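Local coordinates for lysyl oxidase (Pichia pastoris, PDB 1W7C) that oxidises the side-chain amine of lysine and probably other primary amines to aldehydes, using copper and a topaquinone cofactor formed from its own chain, at the interface of chains A and B. Coordinates in Å, arbitrary orientation; residue numbers count along the deposited sequence, not the author numbering. Chains: chain A/B, Lysyl oxidase.

Contact 1: the interface of chains A and B. Residues chain A 512-514, 529-531, 552; chain B 487, 584-585.
Strands 504-518 and 526-536 of chain A, with A:Gln552 in the loop just before strand 553-559, receive two loops of chain B, B:Phe487 and B:Ile584 packing against A:Met512 and A:Lys530. The phenyl ring, its CG anti to the backbone N (chi1 -177°), points its tip at A:Met512, where CZ lies 3.6 Å from the CG methylene. Over one face of the same ring, towards the rim, runs the aliphatic stem of A:Lys530, with CD 3.7 Å from B:Phe487 CE1. That stem stays extended until a bend at its last torsion (chi4 -74°), and its terminal amine NZ joins the backbone N of B:Val585 through a water. B:Ile584 uses both branches: CG2 meets the backbone N of A:Asp514 at 3.5 Å, while CG1 lies alongside the amide of A:Gln552, pointing the opposite way, 3.7 Å from OE1. The amide is held by its NE2, which donates to A:Met512 O at 2.9 Å from above the carbonyl plane. An alanine in place of A:Gln552 would probably leave that carbonyl without this donor and open a gap beside B:Ile584 CG1. Largely apolar, the contact helps hold the dimer together; B:Phe487 immediately precedes the copper ligand B:His488 and may also help to steady that strand.

Contact 2: the interface of chains A and B. Residues chain A 284, 372-373, 377, 720, 722-723, 725; chain B 288, 713-714.
B:Trp713 reaches from its loop into a pocket of chain A, where A:Tyr373, A:Phe725 and A:Arg284 meet its indole; it buries 128 Å², far more than any neighbour here. One indole face receives A:Tyr373 and A:Phe725. The tyrosine crosses obliquely, its hydroxyl OH partly over that face, 2.7 Å from B:Trp713 NE1 and close to CE2 as well; the hydrogen bond from NE1 is strongly bent and probably weak. A:Phe725 stands nearly upright, edge first, the planes 85° apart. On the same face, at the rim of the six-membered ring, A:Pro723 CG lies 3.5 Å from B:Trp713 CE3. A:Arg284 comes from the other side: bends at chi2 and chi3 (-79° and -63°) fold its guanidinium back almost parallel to the indole, with NH1 3.6 Å from B:Trp713 CE3. In the guanidinium plane NH1 donates to a water that also bonds to the carbonyl oxygens of A:Val720 and B:Trp713, while A:Val720 CG1 and A:Ser377 OG flank its two faces. B:Pro288 CG touches the arginine stem at CG, 3.9 Å away. The pocket combines the start of strand 284-286, the loop holding A:Gly372 and A:Tyr373, and the segment following strand 716-720; B:Trp713 shortly precedes strand 716-720 of its own chain.

Contact 3: the interface of chains A and B. Residues chain A 413-416, 418; chain B 198-200, 266, 461.
Strands 411-415 and 418-422 of chain A, with the tight turn at A:Ala416 between them, form a hairpin that meets three loops of chain B, bringing A:His413 and A:Tyr418 against B:Asn199, B:Asp200, B:Ile266 and B:Tyr461. With CG anti to its backbone N (chi1 -174°), A:His413 directs NE2 at the carboxylate of B:Asp200. The bond to OD2 is 2.7 Å long and almost straight, 177° at the hydrogen; it uses the anti lone pair of the oxygen, and imidazole and carboxylate are nearly coplanar. Such a partner would be likely to favour a protonated imidazole. B:Tyr461 further fixes the ring by setting its edge against one imidazole face, with CE1 3.6 Å from A:His413 CD2. At the base of the histidine, B:Ile266 CD1 packs 3.6 Å from CB. A:Tyr418 places its hydroxyl among these groups, at the edge of the imidazole and also at that of the B:Tyr461 ring, and gives a hydrogen bond of 2.6 Å from OH to the backbone O of B:Asn199, approaching from above the carbonyl plane. Beside it A:Ala416 CB meets B:Asp200 CB at 3.6 Å, both residues having positive phi. The site thus lies at the turn end of a hairpin that chain A extends onto chain B, between the stretch before 3-10 helix 202-204 and the loops carrying B:Ile266 and B:Tyr461.

Contact 1: the interface of chains A and B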
loop_
_atom_site.group_PDB
_atom_site.type_symbol
_atom_site.label_atom_id
_atom_site.label_comp_id
_atom_site.label_asym_id
_atom_site.label_seq_id
_atom_site.Cartn_x
_atom_site.Cartn_y
_atom_site.Cartn_z
ATOM N N MET A 512 16.636 -10.844 -9.075
ATOM C CA MET A 512 16.474 -12.048 -8.266
ATOM C C MET A 512 15.997 -13.165 -9.137
ATOM O O MET A 512 15.046 -13.005 -9.873
ATOM C CB MET A 512 15.431 -11.773 -7.184
ATOM C CG MET A 512 15.772 -10.640 -6.232
ATOM S SD MET A 512 14.360 -10.184 -5.242
ATOM C CE MET A 512 15.108 -8.906 -4.249
ATOM N N LYS A 513 16.608 -14.331 -8.998
ATOM C CA LYS A 513 16.224 -15.467 -9.834
ATOM C C LYS A 513 16.463 -16.768 -9.121
ATOM O O LYS A 513 17.296 -16.844 -8.247
ATOM C CB LYS A 513 17.052 -15.483 -11.114
ATOM C CG LYS A 513 18.491 -15.459 -10.819
ATOM N N ASP A 514 15.701 -17.792 -9.483
ATOM C CA ASP A 514 16.036 -19.135 -9.048
ATOM C C ASP A 514 17.086 -19.718 -9.976
ATOM O O ASP A 514 17.110 -19.436 -11.188
ATOM C CB ASP A 514 14.832 -20.072 -8.893
ATOM C CG ASP A 514 14.316 -20.570 -10.171
ATOM O OD1 ASP A 514 14.663 -21.721 -10.559
ATOM O OD2 ASP A 514 13.561 -19.892 -10.890
ATOM N N THR A 529 18.151 -23.066 -5.770
ATOM C CA THR A 529 18.213 -21.990 -4.809
ATOM C C THR A 529 17.887 -20.680 -5.492
ATOM O O THR A 529 17.326 -20.680 -6.590
ATOM C CB THR A 529 19.553 -22.018 -4.061
ATOM O OG1 THR A 529 19.553 -21.071 -2.978
ATOM C CG2 THR A 529 20.731 -21.712 -4.997
ATOM N N LYS A 530 18.193 -19.565 -4.841
ATOM C CA LYS A 530 17.958 -18.269 -5.429
ATOM C C LYS A 530 19.165 -17.380 -5.199
ATOM O O LYS A 530 19.850 -17.487 -4.187
ATOM C CB LYS A 530 16.674 -17.622 -4.859
ATOM C CG LYS A 530 16.635 -17.501 -3.343
ATOM C CD LYS A 530 15.361 -16.832 -2.870
ATOM C CE LYS A 530 15.124 -16.943 -1.410
ATOM N NZ LYS A 530 14.696 -18.316 -0.996
ATOM N N GLN A 531 19.412 -16.497 -6.161
ATOM C CA GLN A 531 20.517 -15.562 -6.128
ATOM C C GLN A 531 20.069 -14.160 -6.528
ATOM O O GLN A 531 19.031 -13.970 -7.179
ATOM C CB GLN A 531 21.619 -15.994 -7.077
ATOM C CG GLN A 531 22.268 -17.312 -6.701
ATOM C CD GLN A 531 23.365 -17.725 -7.659
ATOM O OE1 GLN A 531 23.562 -17.103 -8.729
ATOM N NE2 GLN A 531 24.067 -18.798 -7.305
ATOM N N GLN A 552 10.621 -9.512 -8.532
ATOM C CA GLN A 552 11.961 -10.113 -8.458
ATOM C C GLN A 552 13.066 -9.149 -8.868
ATOM O O GLN A 552 13.953 -9.474 -9.683
ATOM C CB GLN A 552 12.015 -11.406 -9.262
ATOM C CG GLN A 552 11.272 -12.520 -8.503
ATOM C CD GLN A 552 11.314 -13.894 -9.139
ATOM O OE1 GLN A 552 10.353 -14.650 -8.946
ATOM N NE2 GLN A 552 12.424 -14.262 -9.825
ATOM N N PHE B 487 19.740 -13.571 1.792
ATOM C CA PHE B 487 18.525 -13.409 1.030
ATOM C C PHE B 487 17.446 -14.440 1.361
ATOM O O PHE B 487 17.738 -15.640 1.453
ATOM C CB PHE B 487 19.022 -13.592 -0.394
ATOM C CG PHE B 487 18.020 -13.424 -1.501
ATOM C CD1 PHE B 487 18.248 -14.074 -2.724
ATOM C CD2 PHE B 487 16.976 -12.547 -1.429
ATOM C CE1 PHE B 487 17.395 -13.897 -3.791
ATOM C CE2 PHE B 487 16.114 -12.379 -2.520
ATOM C CZ PHE B 487 16.321 -13.056 -3.672
ATOM N N ILE B 584 10.328 -17.484 -4.944
ATOM C CA ILE B 584 11.275 -17.534 -6.077
ATOM C C ILE B 584 11.713 -18.958 -6.361
ATOM O O ILE B 584 11.653 -19.416 -7.499
ATOM C CB ILE B 584 12.473 -16.621 -5.810
ATOM C CG1 ILE B 584 12.006 -15.177 -5.678
ATOM C CG2 ILE B 584 13.515 -16.782 -6.934
ATOM C CD1 ILE B 584 13.043 -14.212 -5.121
ATOM N N VAL B 585 12.178 -19.657 -5.339
ATOM C CA VAL B 585 12.642 -21.052 -5.499
ATOM C C VAL B 585 11.458 -21.964 -5.880
ATOM O O VAL B 585 10.341 -21.755 -5.367
ATOM C CB VAL B 585 13.301 -21.508 -4.182
ATOM C CG1 VAL B 585 13.624 -23.012 -4.210
ATOM C CG2 VAL B 585 14.530 -20.651 -3.886
HETATM O O HOH W 1 12.240 -18.800 -2.325
#

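Contact 2: the interface of chains A and B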
loop_
_atom_site.group_PDB
_atom_site.type_symbol
_atom_site.label_atom_id
_atom_site.label_comp_id
_atom_site.label_asym_id
_atom_site.label_seq_id
_atom_site.Cartn_x
_atom_site.Cartn_y
_atom_site.Cartn_z
ATOM N N ARG A 284 -9.791 11.582 17.217
ATOM C CA ARG A 284 -9.062 12.796 16.853
ATOM C C ARG A 284 -7.590 12.576 17.196
ATOM O O ARG A 284 -7.261 12.123 18.276
ATOM C CB ARG A 284 -9.581 14.009 17.699
ATOM C CG ARG A 284 -10.903 14.604 17.201
ATOM C CD ARG A 284 -10.765 15.532 15.985
ATOM N NE ARG A 284 -9.942 16.699 16.334
ATOM C CZ ARG A 284 -10.354 17.794 16.941
ATOM N NH1 ARG A 284 -11.630 17.962 17.233
ATOM N NH2 ARG A 284 -9.496 18.766 17.210
ATOM N N GLY A 372 -10.072 20.148 9.387
ATOM C CA GLY A 372 -10.571 19.064 10.211
ATOM C C GLY A 372 -10.905 17.807 9.439
ATOM O O GLY A 372 -10.819 16.714 10.003
ATOM N N TYR A 373 -11.275 17.945 8.164
ATOM C CA TYR A 373 -11.746 16.840 7.356
ATOM C C TYR A 373 -10.732 16.451 6.287
ATOM O O TYR A 373 -10.340 15.299 6.154
ATOM C CB TYR A 373 -13.087 17.197 6.720
ATOM C CG TYR A 373 -14.215 17.212 7.733
ATOM C CD1 TYR A 373 -14.463 18.325 8.515
ATOM C CD2 TYR A 373 -14.990 16.073 7.950
ATOM C CE1 TYR A 373 -15.462 18.307 9.465
ATOM C CE2 TYR A 373 -16.014 16.055 8.899
ATOM C CZ TYR A 373 -16.229 17.179 9.656
ATOM O OH TYR A 373 -17.236 17.258 10.586
ATOM N N SER A 377 -6.990 18.216 12.398
ATOM C CA SER A 377 -7.150 19.490 13.088
ATOM C C SER A 377 -5.807 20.091 13.585
ATOM O O SER A 377 -5.703 21.297 13.777
ATOM C CB SER A 377 -8.143 19.337 14.246
ATOM O OG SER A 377 -9.434 18.972 13.753
ATOM N N VAL A 720 -9.197 19.928 23.198
ATOM C CA VAL A 720 -9.328 19.427 21.836
ATOM C C VAL A 720 -9.946 20.560 21.027
ATOM O O VAL A 720 -11.142 20.822 21.126
ATOM C CB VAL A 720 -10.238 18.182 21.795
ATOM C CG1 VAL A 720 -10.298 17.599 20.395
ATOM C CG2 VAL A 720 -9.745 17.130 22.787
ATOM N N GLU A 722 -11.292 23.330 18.274
ATOM C CA GLU A 722 -12.070 23.465 17.053
ATOM C C GLU A 722 -11.164 23.834 15.879
ATOM O O GLU A 722 -10.353 24.743 15.994
ATOM C CB GLU A 722 -13.152 24.537 17.264
ATOM C CG GLU A 722 -14.137 24.627 16.098
ATOM C CD GLU A 722 -15.215 25.671 16.295
ATOM O OE1 GLU A 722 -15.401 26.141 17.430
ATOM O OE2 GLU A 722 -15.880 26.016 15.304
ATOM N N PRO A 723 -11.284 23.126 14.761
ATOM C CA PRO A 723 -10.601 23.513 13.534
ATOM C C PRO A 723 -10.936 24.936 13.128
ATOM O O PRO A 723 -11.982 25.456 13.505
ATOM C CB PRO A 723 -11.147 22.506 12.498
ATOM C CG PRO A 723 -11.508 21.322 13.332
ATOM C CD PRO A 723 -12.063 21.890 14.599
ATOM N N PHE A 725 -12.494 26.470 10.838
ATOM C CA PHE A 725 -13.490 26.372 9.763
ATOM C C PHE A 725 -13.778 27.759 9.166
ATOM O O PHE A 725 -14.106 27.882 7.988
ATOM C CB PHE A 725 -14.824 25.799 10.266
ATOM C CG PHE A 725 -14.752 24.389 10.803
ATOM C CD1 PHE A 725 -15.106 24.135 12.133
ATOM C CD2 PHE A 725 -14.401 23.302 9.984
ATOM C CE1 PHE A 725 -15.077 22.842 12.644
ATOM C CE2 PHE A 725 -14.409 22.008 10.489
ATOM C CZ PHE A 725 -14.736 21.789 11.830
ATOM N N PRO B 288 -12.687 11.529 21.882
ATOM C CA PRO B 288 -13.270 12.612 22.708
ATOM C C PRO B 288 -14.607 12.265 23.348
ATOM O O PRO B 288 -14.960 12.814 24.366
ATOM C CB PRO B 288 -13.472 13.774 21.725
ATOM C CG PRO B 288 -12.750 13.410 20.481
ATOM C CD PRO B 288 -12.542 11.920 20.465
ATOM N N TRP B 713 -18.009 20.046 16.945
ATOM C CA TRP B 713 -16.555 20.269 16.887
ATOM C C TRP B 713 -16.044 21.390 17.806
ATOM O O TRP B 713 -14.853 21.683 17.820
ATOM C CB TRP B 713 -16.119 20.556 15.450
ATOM C CG TRP B 713 -16.144 19.343 14.555
ATOM C CD1 TRP B 713 -17.233 18.732 14.022
ATOM C CD2 TRP B 713 -15.008 18.606 14.089
ATOM N NE1 TRP B 713 -16.852 17.667 13.243
ATOM C CE2 TRP B 713 -15.483 17.570 13.260
ATOM C CE3 TRP B 713 -13.629 18.726 14.279
ATOM C CZ2 TRP B 713 -14.623 16.654 12.634
ATOM C CZ3 TRP B 713 -12.776 17.826 13.645
ATOM C CH2 TRP B 713 -13.279 16.815 12.837
ATOM N N SER B 714 -16.938 22.011 18.579
ATOM C CA SER B 714 -16.539 23.024 19.576
ATOM C C SER B 714 -15.414 22.514 20.482
ATOM O O SER B 714 -15.339 21.328 20.812
ATOM C CB SER B 714 -17.731 23.440 20.450
ATOM O OG SER B 714 -18.816 23.910 19.668
HETATM O O HOH W 2 -12.979 19.804 19.021
#

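Contact 3: the interface of chains A and B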
loop_
_atom_site.group_PDB
_atom_site.type_symbol
_atom_site.label_atom_id
_atom_site.label_comp_id
_atom_site.label_asym_id
_atom_site.label_seq_id
_atom_site.Cartn_x
_atom_site.Cartn_y
_atom_site.Cartn_z
ATOM N N HIS A 413 11.346 -5.076 18.839
ATOM C CA HIS A 413 11.726 -6.447 19.108
ATOM C C HIS A 413 11.504 -6.799 20.570
ATOM O O HIS A 413 11.768 -5.992 21.442
ATOM C CB HIS A 413 13.185 -6.763 18.682
ATOM C CG HIS A 413 13.544 -8.204 18.827
ATOM N ND1 HIS A 413 12.876 -9.207 18.159
ATOM C CD2 HIS A 413 14.484 -8.819 19.590
ATOM C CE1 HIS A 413 13.405 -10.372 18.485
ATOM N NE2 HIS A 413 14.375 -10.167 19.362
ATOM N N THR A 414 11.089 -8.040 20.805
ATOM C CA THR A 414 11.039 -8.625 22.143
ATOM C C THR A 414 11.996 -9.802 22.174
ATOM O O THR A 414 11.893 -10.717 21.383
ATOM C CB THR A 414 9.614 -9.084 22.483
ATOM O OG1 THR A 414 8.757 -7.936 22.548
ATOM C CG2 THR A 414 9.535 -9.782 23.819
ATOM N N GLY A 415 12.891 -9.787 23.149
ATOM C CA GLY A 415 13.688 -10.969 23.427
ATOM C C GLY A 415 14.617 -10.722 24.560
ATOM O O GLY A 415 14.772 -9.601 24.956
ATOM N N ALA A 416 15.219 -11.782 25.084
ATOM C CA ALA A 416 16.283 -11.682 26.080
ATOM C C ALA A 416 15.894 -10.746 27.235
ATOM O O ALA A 416 16.713 -9.942 27.694
ATOM C CB ALA A 416 17.573 -11.205 25.388
ATOM N N TYR A 418 13.785 -8.170 27.339
ATOM C CA TYR A 418 13.449 -6.782 27.033
ATOM C C TYR A 418 12.453 -6.688 25.894
ATOM O O TYR A 418 12.253 -7.647 25.140
ATOM C CB TYR A 418 14.707 -5.988 26.643
ATOM C CG TYR A 418 15.312 -6.350 25.278
ATOM C CD1 TYR A 418 14.850 -5.769 24.086
ATOM C CD2 TYR A 418 16.356 -7.269 25.185
ATOM C CE1 TYR A 418 15.404 -6.114 22.881
ATOM C CE2 TYR A 418 16.925 -7.619 23.951
ATOM C CZ TYR A 418 16.442 -7.027 22.797
ATOM O OH TYR A 418 16.979 -7.326 21.555
ATOM N N GLU B 198 24.185 -10.406 24.935
ATOM C CA GLU B 198 23.291 -10.088 26.029
ATOM C C GLU B 198 21.932 -9.535 25.569
ATOM O O GLU B 198 21.034 -9.354 26.394
ATOM C CB GLU B 198 23.948 -9.090 26.982
ATOM C CG GLU B 198 23.875 -7.623 26.564
ATOM C CD GLU B 198 24.448 -6.664 27.606
ATOM O OE1 GLU B 198 25.015 -5.620 27.201
ATOM O OE2 GLU B 198 24.318 -6.930 28.827
ATOM N N ASN B 199 21.770 -9.335 24.264
ATOM C CA ASN B 199 20.614 -8.576 23.742
ATOM C C ASN B 199 19.885 -9.287 22.610
ATOM O O ASN B 199 19.254 -8.664 21.771
ATOM C CB ASN B 199 21.040 -7.163 23.302
ATOM C CG ASN B 199 22.088 -7.181 22.194
ATOM O OD1 ASN B 199 22.946 -8.062 22.147
ATOM N ND2 ASN B 199 21.993 -6.235 21.275
ATOM N N ASP B 200 19.974 -10.601 22.601
ATOM C CA ASP B 200 19.228 -11.436 21.648
ATOM C C ASP B 200 19.636 -11.172 20.203
ATOM O O ASP B 200 18.840 -11.394 19.304
ATOM C CB ASP B 200 17.702 -11.205 21.819
ATOM C CG ASP B 200 16.866 -12.314 21.207
ATOM O OD1 ASP B 200 17.224 -13.481 21.475
ATOM O OD2 ASP B 200 15.862 -12.125 20.444
ATOM N N ILE B 266 19.428 -2.171 19.690
ATOM C CA ILE B 266 18.243 -1.516 19.146
ATOM C C ILE B 266 17.932 -0.176 19.801
ATOM O O ILE B 266 17.644 0.791 19.134
ATOM C CB ILE B 266 17.011 -2.438 19.268
ATOM C CG1 ILE B 266 17.173 -3.731 18.496
ATOM C CG2 ILE B 266 15.731 -1.697 18.801
ATOM C CD1 ILE B 266 16.207 -4.772 18.973
ATOM N N TYR B 461 15.234 -8.894 14.243
ATOM C CA TYR B 461 16.576 -9.218 13.767
ATOM C C TYR B 461 16.498 -10.137 12.596
ATOM O O TYR B 461 15.796 -11.139 12.608
ATOM C CB TYR B 461 17.364 -9.898 14.871
ATOM C CG TYR B 461 17.885 -8.995 15.973
ATOM C CD1 TYR B 461 17.321 -8.990 17.233
ATOM C CD2 TYR B 461 18.936 -8.138 15.739
ATOM C CE1 TYR B 461 17.799 -8.143 18.232
ATOM C CE2 TYR B 461 19.426 -7.297 16.711
ATOM C CZ TYR B 461 18.862 -7.315 17.958
ATOM O OH TYR B 461 19.348 -6.492 18.947
#

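Measured between the centres of their C-alpha atoms, contact 1 and contact 3 are about 30 Å apart, contact 2 and contact 3 about 41 Å, and contact 1 and contact 2 about 50 Å. They share neither residues nor strands, so the dimer is joined at well-separated places by different means: side-chain packing with a water bridge in contact 1, an inserted aromatic in contact 2, and direct hydrogen bonds from a hairpin in contact 3. Two-fold symmetry repeats each with the chains exchanged. Such a spread would probably resist rocking of one subunit against the other.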